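Local atomic coordinates of putative hexose oxidase (Nonomuraea sp. ATCC 39727, PDB entry 5AWV), a protein that binds FAD covalently and, as a glycopeptide hexose oxidase, probably oxidises a sugar of teicoplanin-type antibiotics. Residues Tyr135-Tyr139 and Leu140-Val144; Asp321-Arg324 and Leu325-Ala328; Asp327-Ile330 and Glu331-Asp335; Arg41-Asn44 and Leu45-Arg48. All coordinates share one frame; numbering follows the deposited sequence.

Contacts 2 and 3 are successive turns of one helix, 322-334; they share Asp327 and Ala328, and their centres are 10 Å apart. Contact 4 lies on the opposite side of the chain's centre, its centre about 47 Å from theirs. Contact 1 ends a helix of the FAD-binding part, its centre 30 Å from that of contact 4, yet Arg41 of one copy reaches Leu140 of the other across the subunit boundary. In contact 4 the side chain of Arg48 comes about 6 Å from the flavin, while that of Leu138 in contact 1 is about 11 Å from that of the FAD-binding His159. Contact 3 ends at Asp335, of a known N-acetylglucosamine site not occupied in this chain.

Contact 1: residues Tyr135-Tyr139 and Leu140-Val144; sequences YEKLY and LGWNV
Tyr139, in the last turn of helix 131-142, and Asn143, just beyond its end, lie side by side and point the same way, with ring and amide planes 61° apart. Tyr139 CG, anti to the backbone N, sets the ring edge beside Asn143 OD1, 3.3 Å from Tyr139 CE1. Trp142 is turned differently: an edge of its indole faces the preceding turn, with Leu138 O near the ring plane, and Trp142 CH2 meets the aliphatic Lys137 CE at 4.2 Å. Leu138 also packs obliquely on Val144, its CB lying 3.9 Å from Val144 CG2.

The backbone forms a helix C-terminus closed by a residue with positive phi. Asn143 N bonds to Tyr139 O at 2.8 Å. Leu138 O is gripped twice, by Trp142 N at 3.1 Å and by Val144 N at 3.2 Å, from opposite faces of its carbonyl plane. The second bond arises because Asn143 takes positive phi (51°) and folds the chain back over the helix end. A water bridges Tyr135 O and Val144 O, at 2.8 Å from each.

On the subunit boundary, Leu140 O accepts a hydrogen bond from Arg41 NH1 of the second subunit. Around this buried helix end, Phe123 of strand 122-125 packs edge-to-face with Trp142 and also touches Leu138 and Val144, while Lys137 NZ bonds to Ile114 O on strand 114-117.

Contact 2: residues Asp321-Arg324 and Leu325-Ala328; sequences DARR and LLDA
Arg323 leaves the helix with CG anti to its own nitrogen (chi1 176°) and then bends at chi2 (63°), a course that carries NE onto the carboxylate of Asp327, one turn later. Asp327 turns its CG beside its backbone N and offers both oxygens. The result is an i to i+4 salt bridge: Arg323 NE lies 2.9 Å from Asp327 OD2 and 3.1 Å from Asp327 OD1. The N-H points almost straight at OD1, which lies in the guanidinium plane and is approached on its syn side. The guanidinium and carboxylate planes stand 82° apart, so the pair is not the coplanar, two-nitrogen arrangement; NE alone makes the close approach.

This is the first part of helix 322-334, which follows strand 309-316 and precedes strand 340-349, both in the seven-stranded antiparallel sheet. Its inner side carries Ala322 and Leu326, which rest on Val315, while Leu326 also touches Ile313 and Pro345. Arg323 likewise leans on Glu344 and Pro345 of strand 340-349. It also touches a crystal neighbour, so the lattice may influence its pose.

Elsewhere on the turn, the carboxylate of Asp321 lies across the end of Leu325, with Asp321 OD2 3.8 Å from Leu325 CD1. Regular backbone bonds continue beneath the side chains, from Leu325 N to Asp321 O at 2.8 Å and from Ala328 N to Arg324 O at 3.0 Å. Leu326 CB sits against the preceding turn, 3.4 Å from Ala322 O.

Contact 3: residues Asp327-Ile330 and Glu331-Asp335; sequences DAHI and EAVID
His329 and Val333, one turn apart, form a CH-pi pair on the second half of helix 322-334, which covers the seven-stranded antiparallel sheet and ends beside a sugar-binding site. Val333 CG2 lies over one face of the imidazole, 4.2 Å from the ring centroid and 21° off the ring normal, displaced toward the rim. Its nearest ring atom is His329 CE1, at 4.0 Å. The side chains run side by side and point the same way. His329 keeps CG anti to its backbone N, and its ring is held by a hydrogen bond between NE2 and Ser293 OG and by an edge-to-face meeting with Trp277 of helix 264-280. The buried imidazole thus has a polar partner and an aromatic neighbour as well as the valine methyl.

The helix itself is regular here: Glu331 N bonds to Asp327 O at 3.0 Å, and Ile334 N to Ile330 O at 2.9 Å. Asp335, the first residue to leave helical geometry, forms a salt bridge with Arg269. Both residues belong to N-acetylglucosamine sites observed for this protein, although none is bound to this chain at Asp335 in the model.

Ile330 and Ile334 make the second side-chain pair, aligned alongside each other and resting together on Val255 and Val342 of the sheet. Ile330 CG2 touches Ile334 CD1 at 4.0 Å. Ile334 takes chi1 of 70°, with CG1 between its own N and carbonyl carbon, and this carries Ile334 CG1 to within 3.3 Å of Ile330 O.

Contact 4: residues Arg41-Asn44 and Leu45-Arg48; sequences RYLN and LKLR
Lys46 N donates to Tyr42 O at 2.8 Å, the shortest hydrogen bond of the short helix 42-46, and the two side chains meet as well. Lys46 CB stands over one face of the tyrosine ring, whereas farther along the chain Lys46 CD touches Tyr42 CE2 at 3.6 Å. Both lysine torsions up to CD are anti, which brings CD to the ring; the bend at chi3 (93°) then turns CE toward Leu43. Lys46 CE lies 3.8 Å from Leu43 CD2, the leucine and lysine running side by side. The polar ends are satisfied elsewhere: Lys46 NZ on Gly56 O and Tyr42 OH on Pro58 O.

Leu45 N bonds to Arg41 O at 3.1 Å, but at Leu47 the helix end weakens. Leu47 N has two weak bonds instead of one good one, to Leu43 O at 3.0 Å and to Asn44 O at 3.3 Å, which agrees with Leu47 being the first residue to leave helical geometry. Beyond it, Arg48 sends an extended chain away toward the flavin region, where NE forms a salt bridge with Asp107 and NH2 a hydrogen bond with Ser88 O, of the FAD-binding run Ser88-Gly90.

On another side, Asn44 bonds through its amide to Arg349 and Trp350 of the second subunit. Leu45 packs on the four-stranded mixed sheet, touching Val35 of strand 33-35 and Ile61 and Leu63 of strand 60-63.

Contact 1: residues Tyr135-Tyr139 and Leu140-Val144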
loop_
_atom_site.group_PDB
_atom_site.type_symbol
_atom_site.label_atom_id
_atom_site.label_comp_id
_atom_site.label_asym_id
_atom_site.label_seq_id
_atom_site.Cartn_x
_atom_site.Cartn_y
_atom_site.Cartn_z
ATOM N N TYR A 135 -9.347 4.719 7.021
ATOM C CA TYR A 135 -9.133 5.860 7.893
ATOM C C TYR A 135 -10.434 6.500 8.371
ATOM O O TYR A 135 -10.571 6.845 9.527
ATOM C CB TYR A 135 -8.264 6.908 7.221
ATOM C CG TYR A 135 -6.849 6.497 6.841
ATOM C CD1 TYR A 135 -6.086 5.686 7.679
ATOM C CD2 TYR A 135 -6.256 6.984 5.680
ATOM C CE1 TYR A 135 -4.809 5.304 7.350
ATOM C CE2 TYR A 135 -4.945 6.647 5.372
ATOM C CZ TYR A 135 -4.241 5.796 6.193
ATOM O OH TYR A 135 -2.979 5.360 5.893
ATOM N N GLU A 136 -11.352 6.697 7.465
ATOM C CA GLU A 136 -12.610 7.286 7.785
ATOM C C GLU A 136 -13.401 6.459 8.818
ATOM O O GLU A 136 -13.932 7.027 9.748
ATOM C CB GLU A 136 -13.361 7.483 6.459
ATOM C CG GLU A 136 -14.378 8.548 6.456
ATOM C CD GLU A 136 -13.721 9.961 6.599
ATOM O OE1 GLU A 136 -13.921 10.463 7.721
ATOM O OE2 GLU A 136 -12.991 10.454 5.655
ATOM N N LYS A 137 -13.565 5.148 8.571
ATOM C CA LYS A 137 -14.299 4.330 9.476
ATOM C C LYS A 137 -13.666 4.140 10.836
ATOM O O LYS A 137 -14.347 4.109 11.857
ATOM C CB LYS A 137 -14.490 2.972 8.837
ATOM C CG LYS A 137 -15.255 1.948 9.632
ATOM C CD LYS A 137 -16.737 2.187 9.795
ATOM C CE LYS A 137 -17.413 0.999 10.572
ATOM N NZ LYS A 137 -17.748 -0.122 9.636
ATOM N N LEU A 138 -12.371 3.922 10.870
ATOM C CA LEU A 138 -11.651 3.819 12.147
ATOM C C LEU A 138 -11.802 5.128 12.958
ATOM O O LEU A 138 -11.980 5.076 14.196
ATOM C CB LEU A 138 -10.194 3.471 11.917
ATOM C CG LEU A 138 -9.831 2.044 11.448
ATOM C CD1 LEU A 138 -8.272 1.824 11.484
ATOM C CD2 LEU A 138 -10.407 0.952 12.362
ATOM N N TYR A 139 -11.723 6.262 12.283
ATOM C CA TYR A 139 -11.869 7.545 12.935
ATOM C C TYR A 139 -13.281 7.831 13.457
ATOM O O TYR A 139 -13.445 8.108 14.682
ATOM C CB TYR A 139 -11.504 8.650 11.976
ATOM C CG TYR A 139 -11.438 10.062 12.586
ATOM C CD1 TYR A 139 -10.841 10.274 13.808
ATOM C CD2 TYR A 139 -12.093 11.151 11.993
ATOM C CE1 TYR A 139 -10.743 11.535 14.351
ATOM C CE2 TYR A 139 -12.042 12.429 12.574
ATOM C CZ TYR A 139 -11.311 12.613 13.727
ATOM O OH TYR A 139 -11.157 13.861 14.353
ATOM N N LEU A 140 -14.271 7.636 12.586
ATOM C CA LEU A 140 -15.698 7.812 12.989
ATOM C C LEU A 140 -16.166 6.879 14.128
ATOM O O LEU A 140 -16.774 7.340 15.140
ATOM C CB LEU A 140 -16.622 7.813 11.776
ATOM C CG LEU A 140 -16.444 9.043 10.868
ATOM C CD1 LEU A 140 -17.554 9.116 9.836
ATOM C CD2 LEU A 140 -16.414 10.401 11.590
ATOM N N GLY A 141 -15.833 5.606 13.992
ATOM C CA GLY A 141 -16.245 4.597 14.876
ATOM C C GLY A 141 -15.615 4.647 16.212
ATOM O O GLY A 141 -16.316 4.482 17.229
ATOM N N TRP A 142 -14.295 4.875 16.256
ATOM C CA TRP A 142 -13.519 4.675 17.504
ATOM C C TRP A 142 -12.438 5.756 17.781
ATOM O O TRP A 142 -11.741 5.667 18.767
ATOM C CB TRP A 142 -12.842 3.295 17.470
ATOM C CG TRP A 142 -13.801 2.167 17.285
ATOM C CD1 TRP A 142 -14.488 1.514 18.267
ATOM C CD2 TRP A 142 -14.238 1.595 16.052
ATOM N NE1 TRP A 142 -15.309 0.597 17.713
ATOM C CE2 TRP A 142 -15.153 0.599 16.362
ATOM C CE3 TRP A 142 -13.905 1.804 14.710
ATOM C CZ2 TRP A 142 -15.758 -0.155 15.402
ATOM C CZ3 TRP A 142 -14.471 1.075 13.778
ATOM C CH2 TRP A 142 -15.418 0.096 14.104
ATOM N N ASN A 143 -12.349 6.787 16.942
ATOM C CA ASN A 143 -11.285 7.780 17.028
ATOM C C ASN A 143 -9.889 7.146 17.079
ATOM O O ASN A 143 -9.081 7.465 17.976
ATOM C CB ASN A 143 -11.540 8.620 18.273
ATOM C CG ASN A 143 -10.671 9.784 18.376
ATOM O OD1 ASN A 143 -10.103 10.300 17.392
ATOM N ND2 ASN A 143 -10.521 10.244 19.615
ATOM N N VAL A 144 -9.661 6.208 16.164
ATOM C CA VAL A 144 -8.357 5.542 16.008
ATOM C C VAL A 144 -7.919 5.675 14.557
ATOM O O VAL A 144 -8.657 6.191 13.721
ATOM C CB VAL A 144 -8.306 4.118 16.516
ATOM C CG1 VAL A 144 -8.634 4.056 18.023
ATOM C CG2 VAL A 144 -9.220 3.144 15.725
HETATM O O HOH W 1 -8.269 7.278 11.131
#

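Contact 2: residues Asp321-Arg324 and Leu325-Ala328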
loop_
_atom_site.group_PDB
_atom_site.type_symbol
_atom_site.label_atom_id
_atom_site.label_comp_id
_atom_site.label_asym_id
_atom_site.label_seq_id
_atom_site.Cartn_x
_atom_site.Cartn_y
_atom_site.Cartn_z
ATOM N N ASP A 321 4.372 23.239 21.846
ATOM C CA ASP A 321 5.619 23.462 21.049
ATOM C C ASP A 321 5.513 23.241 19.505
ATOM O O ASP A 321 6.482 23.415 18.775
ATOM C CB ASP A 321 6.808 22.664 21.633
ATOM C CG ASP A 321 6.661 21.177 21.468
ATOM O OD1 ASP A 321 5.500 20.771 21.200
ATOM O OD2 ASP A 321 7.674 20.403 21.603
ATOM N N ALA A 322 4.335 22.849 19.007
ATOM C CA ALA A 322 4.245 22.376 17.644
ATOM C C ALA A 322 4.703 23.455 16.669
ATOM O O ALA A 322 5.397 23.171 15.685
ATOM C CB ALA A 322 2.811 21.975 17.312
ATOM N N ARG A 323 4.237 24.682 16.885
ATOM C CA ARG A 323 4.654 25.789 15.965
ATOM C C ARG A 323 6.173 26.007 15.997
ATOM O O ARG A 323 6.820 26.166 14.955
ATOM C CB ARG A 323 3.934 27.098 16.272
ATOM C CG ARG A 323 4.401 28.272 15.417
ATOM C CD ARG A 323 4.105 28.041 13.936
ATOM N NE ARG A 323 4.721 29.071 13.102
ATOM C CZ ARG A 323 4.204 30.266 12.827
ATOM N NH1 ARG A 323 2.961 30.594 13.178
ATOM N NH2 ARG A 323 4.922 31.123 12.114
ATOM N N ARG A 324 6.749 25.916 17.181
ATOM C CA ARG A 324 8.231 26.001 17.283
ATOM C C ARG A 324 8.901 24.905 16.549
ATOM O O ARG A 324 9.928 25.114 15.934
ATOM C CB ARG A 324 8.736 25.874 18.704
ATOM C CG ARG A 324 9.054 27.125 19.374
ATOM C CD ARG A 324 9.705 26.833 20.712
ATOM N NE ARG A 324 8.681 26.531 21.703
ATOM C CZ ARG A 324 8.790 25.577 22.629
ATOM N NH1 ARG A 324 9.813 24.730 22.661
ATOM N NH2 ARG A 324 7.812 25.419 23.486
ATOM N N LEU A 325 8.389 23.673 16.682
ATOM C CA LEU A 325 9.069 22.596 15.996
ATOM C C LEU A 325 9.049 22.752 14.516
ATOM O O LEU A 325 10.030 22.419 13.813
ATOM C CB LEU A 325 8.426 21.259 16.360
ATOM C CG LEU A 325 8.499 20.811 17.804
ATOM C CD1 LEU A 325 7.784 19.424 17.933
ATOM C CD2 LEU A 325 9.905 20.806 18.423
ATOM N N LEU A 326 7.896 23.212 14.027
ATOM C CA LEU A 326 7.659 23.407 12.595
ATOM C C LEU A 326 8.623 24.461 12.047
ATOM O O LEU A 326 9.307 24.260 11.014
ATOM C CB LEU A 326 6.233 23.844 12.441
ATOM C CG LEU A 326 5.626 24.017 11.061
ATOM C CD1 LEU A 326 5.071 25.365 10.733
ATOM C CD2 LEU A 326 6.248 23.421 9.884
ATOM N N ASP A 327 8.741 25.538 12.844
ATOM C CA ASP A 327 9.603 26.705 12.440
ATOM C C ASP A 327 11.022 26.345 12.420
ATOM O O ASP A 327 11.751 26.676 11.491
ATOM C CB ASP A 327 9.346 27.912 13.329
ATOM C CG ASP A 327 8.043 28.616 12.998
ATOM O OD1 ASP A 327 7.501 28.379 11.908
ATOM O OD2 ASP A 327 7.546 29.348 13.899
ATOM N N ALA A 328 11.465 25.658 13.454
ATOM C CA ALA A 328 12.818 25.191 13.520
ATOM C C ALA A 328 13.234 24.221 12.432
ATOM O O ALA A 328 14.350 24.299 11.894
ATOM C CB ALA A 328 13.069 24.589 14.860
#

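Contact 3: residues Asp327-Ile330 and Glu331-Asp335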
loop_
_atom_site.group_PDB
_atom_site.type_symbol
_atom_site.label_atom_id
_atom_site.label_comp_id
_atom_site.label_asym_id
_atom_site.label_seq_id
_atom_site.Cartn_x
_atom_site.Cartn_y
_atom_site.Cartn_z
ATOM N N ASP A 327 8.741 25.538 12.844
ATOM C CA ASP A 327 9.603 26.705 12.440
ATOM C C ASP A 327 11.022 26.345 12.420
ATOM O O ASP A 327 11.751 26.676 11.491
ATOM C CB ASP A 327 9.346 27.912 13.329
ATOM C CG ASP A 327 8.043 28.616 12.998
ATOM O OD1 ASP A 327 7.501 28.379 11.908
ATOM O OD2 ASP A 327 7.546 29.348 13.899
ATOM N N ALA A 328 11.465 25.658 13.454
ATOM C CA ALA A 328 12.818 25.191 13.520
ATOM C C ALA A 328 13.234 24.221 12.432
ATOM O O ALA A 328 14.350 24.299 11.894
ATOM C CB ALA A 328 13.069 24.589 14.860
ATOM N N HIS A 329 12.346 23.276 12.058
ATOM C CA HIS A 329 12.620 22.447 10.907
ATOM C C HIS A 329 12.779 23.250 9.603
ATOM O O HIS A 329 13.708 23.027 8.798
ATOM C CB HIS A 329 11.432 21.414 10.750
ATOM C CG HIS A 329 11.554 20.514 9.573
ATOM N ND1 HIS A 329 12.485 19.508 9.494
ATOM C CD2 HIS A 329 10.869 20.481 8.414
ATOM C CE1 HIS A 329 12.363 18.891 8.336
ATOM N NE2 HIS A 329 11.371 19.455 7.671
ATOM N N ILE A 330 11.866 24.185 9.372
ATOM C CA ILE A 330 11.927 24.919 8.141
ATOM C C ILE A 330 13.223 25.732 8.082
ATOM O O ILE A 330 13.947 25.753 7.048
ATOM C CB ILE A 330 10.739 25.908 8.033
ATOM C CG1 ILE A 330 9.452 25.199 7.752
ATOM C CG2 ILE A 330 10.998 26.952 6.931
ATOM C CD1 ILE A 330 8.272 26.076 8.073
ATOM N N GLU A 331 13.563 26.412 9.174
ATOM C CA GLU A 331 14.802 27.240 9.126
ATOM C C GLU A 331 16.059 26.429 8.950
ATOM O O GLU A 331 16.963 26.885 8.256
ATOM C CB GLU A 331 14.980 28.062 10.378
ATOM C CG GLU A 331 14.072 29.241 10.398
ATOM C CD GLU A 331 14.424 30.231 9.291
ATOM O OE1 GLU A 331 15.570 30.726 9.237
ATOM O OE2 GLU A 331 13.547 30.442 8.479
ATOM N N ALA A 332 16.133 25.237 9.553
ATOM C CA ALA A 332 17.247 24.357 9.338
ATOM C C ALA A 332 17.337 24.027 7.877
ATOM O O ALA A 332 18.427 23.959 7.330
ATOM C CB ALA A 332 17.112 23.067 10.178
ATOM N N VAL A 333 16.211 23.725 7.252
ATOM C CA VAL A 333 16.257 23.237 5.891
ATOM C C VAL A 333 16.658 24.362 4.894
ATOM O O VAL A 333 17.386 24.093 3.922
ATOM C CB VAL A 333 14.935 22.561 5.430
ATOM C CG1 VAL A 333 14.928 22.245 3.929
ATOM C CG2 VAL A 333 14.755 21.186 6.118
ATOM N N ILE A 334 16.094 25.551 5.089
ATOM C CA ILE A 334 16.271 26.659 4.114
ATOM C C ILE A 334 17.463 27.583 4.434
ATOM O O ILE A 334 17.719 28.470 3.680
ATOM C CB ILE A 334 15.020 27.510 3.937
ATOM C CG1 ILE A 334 14.716 28.363 5.162
ATOM C CG2 ILE A 334 13.827 26.659 3.502
ATOM C CD1 ILE A 334 13.544 29.287 4.939
ATOM N N ASP A 335 18.245 27.272 5.429
ATOM C CA ASP A 335 19.403 28.101 5.812
ATOM C C ASP A 335 20.409 28.193 4.644
ATOM O O ASP A 335 20.943 27.186 4.175
ATOM C CB ASP A 335 20.110 27.441 6.982
ATOM C CG ASP A 335 21.238 28.234 7.484
ATOM O OD1 ASP A 335 21.054 29.439 7.770
ATOM O OD2 ASP A 335 22.291 27.631 7.643
#

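Contact 4: residues Arg41-Asn44 and Leu45-Arg48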
loop_
_atom_site.group_PDB
_atom_site.type_symbol
_atom_site.label_atom_id
_atom_site.label_comp_id
_atom_site.label_asym_id
_atom_site.label_seq_id
_atom_site.Cartn_x
_atom_site.Cartn_y
_atom_site.Cartn_z
ATOM N N ARG A 41 -18.563 -6.574 -16.992
ATOM C CA ARG A 41 -17.619 -6.144 -15.960
ATOM C C ARG A 41 -16.143 -6.367 -16.299
ATOM O O ARG A 41 -15.224 -5.835 -15.618
ATOM C CB ARG A 41 -17.917 -6.859 -14.621
ATOM C CG ARG A 41 -19.271 -6.477 -14.079
ATOM C CD ARG A 41 -19.818 -7.428 -13.079
ATOM N NE ARG A 41 -20.268 -8.653 -13.672
ATOM C CZ ARG A 41 -21.030 -9.530 -13.044
ATOM N NH1 ARG A 41 -21.405 -9.398 -11.739
ATOM N NH2 ARG A 41 -21.377 -10.595 -13.733
ATOM N N TYR A 42 -15.857 -7.180 -17.310
ATOM C CA TYR A 42 -14.444 -7.640 -17.492
ATOM C C TYR A 42 -13.421 -6.535 -17.678
ATOM O O TYR A 42 -12.368 -6.511 -17.001
ATOM C CB TYR A 42 -14.352 -8.627 -18.693
ATOM C CG TYR A 42 -12.982 -9.147 -19.009
ATOM C CD1 TYR A 42 -12.428 -10.196 -18.314
ATOM C CD2 TYR A 42 -12.252 -8.584 -20.034
ATOM C CE1 TYR A 42 -11.146 -10.693 -18.639
ATOM C CE2 TYR A 42 -10.975 -9.062 -20.370
ATOM C CZ TYR A 42 -10.437 -10.116 -19.667
ATOM O OH TYR A 42 -9.165 -10.549 -20.011
ATOM N N LEU A 43 -13.680 -5.635 -18.624
ATOM C CA LEU A 43 -12.739 -4.540 -18.881
ATOM C C LEU A 43 -12.495 -3.616 -17.659
ATOM O O LEU A 43 -11.370 -3.182 -17.455
ATOM C CB LEU A 43 -13.053 -3.732 -20.176
ATOM C CG LEU A 43 -12.841 -4.503 -21.534
ATOM C CD1 LEU A 43 -13.440 -3.777 -22.741
ATOM C CD2 LEU A 43 -11.369 -4.791 -21.898
ATOM N N ASN A 44 -13.535 -3.253 -16.918
ATOM C CA ASN A 44 -13.363 -2.500 -15.697
ATOM C C ASN A 44 -12.371 -3.215 -14.789
ATOM O O ASN A 44 -11.480 -2.568 -14.243
ATOM C CB ASN A 44 -14.679 -2.218 -14.966
ATOM C CG ASN A 44 -15.512 -1.110 -15.658
ATOM O OD1 ASN A 44 -15.118 -0.558 -16.710
ATOM N ND2 ASN A 44 -16.508 -0.691 -15.009
ATOM N N LEU A 45 -12.585 -4.489 -14.590
ATOM C CA LEU A 45 -11.777 -5.220 -13.646
ATOM C C LEU A 45 -10.344 -5.440 -14.116
ATOM O O LEU A 45 -9.424 -5.352 -13.295
ATOM C CB LEU A 45 -12.441 -6.489 -13.239
ATOM C CG LEU A 45 -13.757 -6.280 -12.500
ATOM C CD1 LEU A 45 -14.512 -7.593 -12.307
ATOM C CD2 LEU A 45 -13.501 -5.641 -11.150
ATOM N N LYS A 46 -10.185 -5.597 -15.438
ATOM C CA LYS A 46 -8.893 -5.844 -16.071
ATOM C C LYS A 46 -8.096 -4.563 -15.982
ATOM O O LYS A 46 -6.851 -4.565 -16.021
ATOM C CB LYS A 46 -9.115 -6.213 -17.557
ATOM C CG LYS A 46 -7.897 -6.709 -18.334
ATOM C CD LYS A 46 -8.233 -6.833 -19.837
ATOM C CE LYS A 46 -7.867 -5.597 -20.555
ATOM N NZ LYS A 46 -6.379 -5.580 -20.681
ATOM N N LEU A 47 -8.808 -3.455 -15.946
ATOM C CA LEU A 47 -8.144 -2.137 -16.075
ATOM C C LEU A 47 -8.081 -1.391 -14.792
ATOM O O LEU A 47 -7.882 -0.191 -14.782
ATOM C CB LEU A 47 -8.835 -1.283 -17.151
ATOM C CG LEU A 47 -8.634 -1.745 -18.582
ATOM C CD1 LEU A 47 -9.553 -0.921 -19.458
ATOM C CD2 LEU A 47 -7.186 -1.717 -19.090
ATOM N N ARG A 48 -8.324 -2.033 -13.679
ATOM C CA ARG A 48 -8.336 -1.183 -12.483
ATOM C C ARG A 48 -7.018 -1.059 -11.733
ATOM O O ARG A 48 -6.961 -0.431 -10.720
ATOM C CB ARG A 48 -9.454 -1.577 -11.566
ATOM C CG ARG A 48 -9.276 -2.820 -10.791
ATOM C CD ARG A 48 -10.483 -2.822 -9.846
ATOM N NE ARG A 48 -10.308 -3.887 -8.897
ATOM C CZ ARG A 48 -9.717 -3.796 -7.697
ATOM N NH1 ARG A 48 -9.353 -2.644 -7.166
ATOM N NH2 ARG A 48 -9.597 -4.898 -6.998
#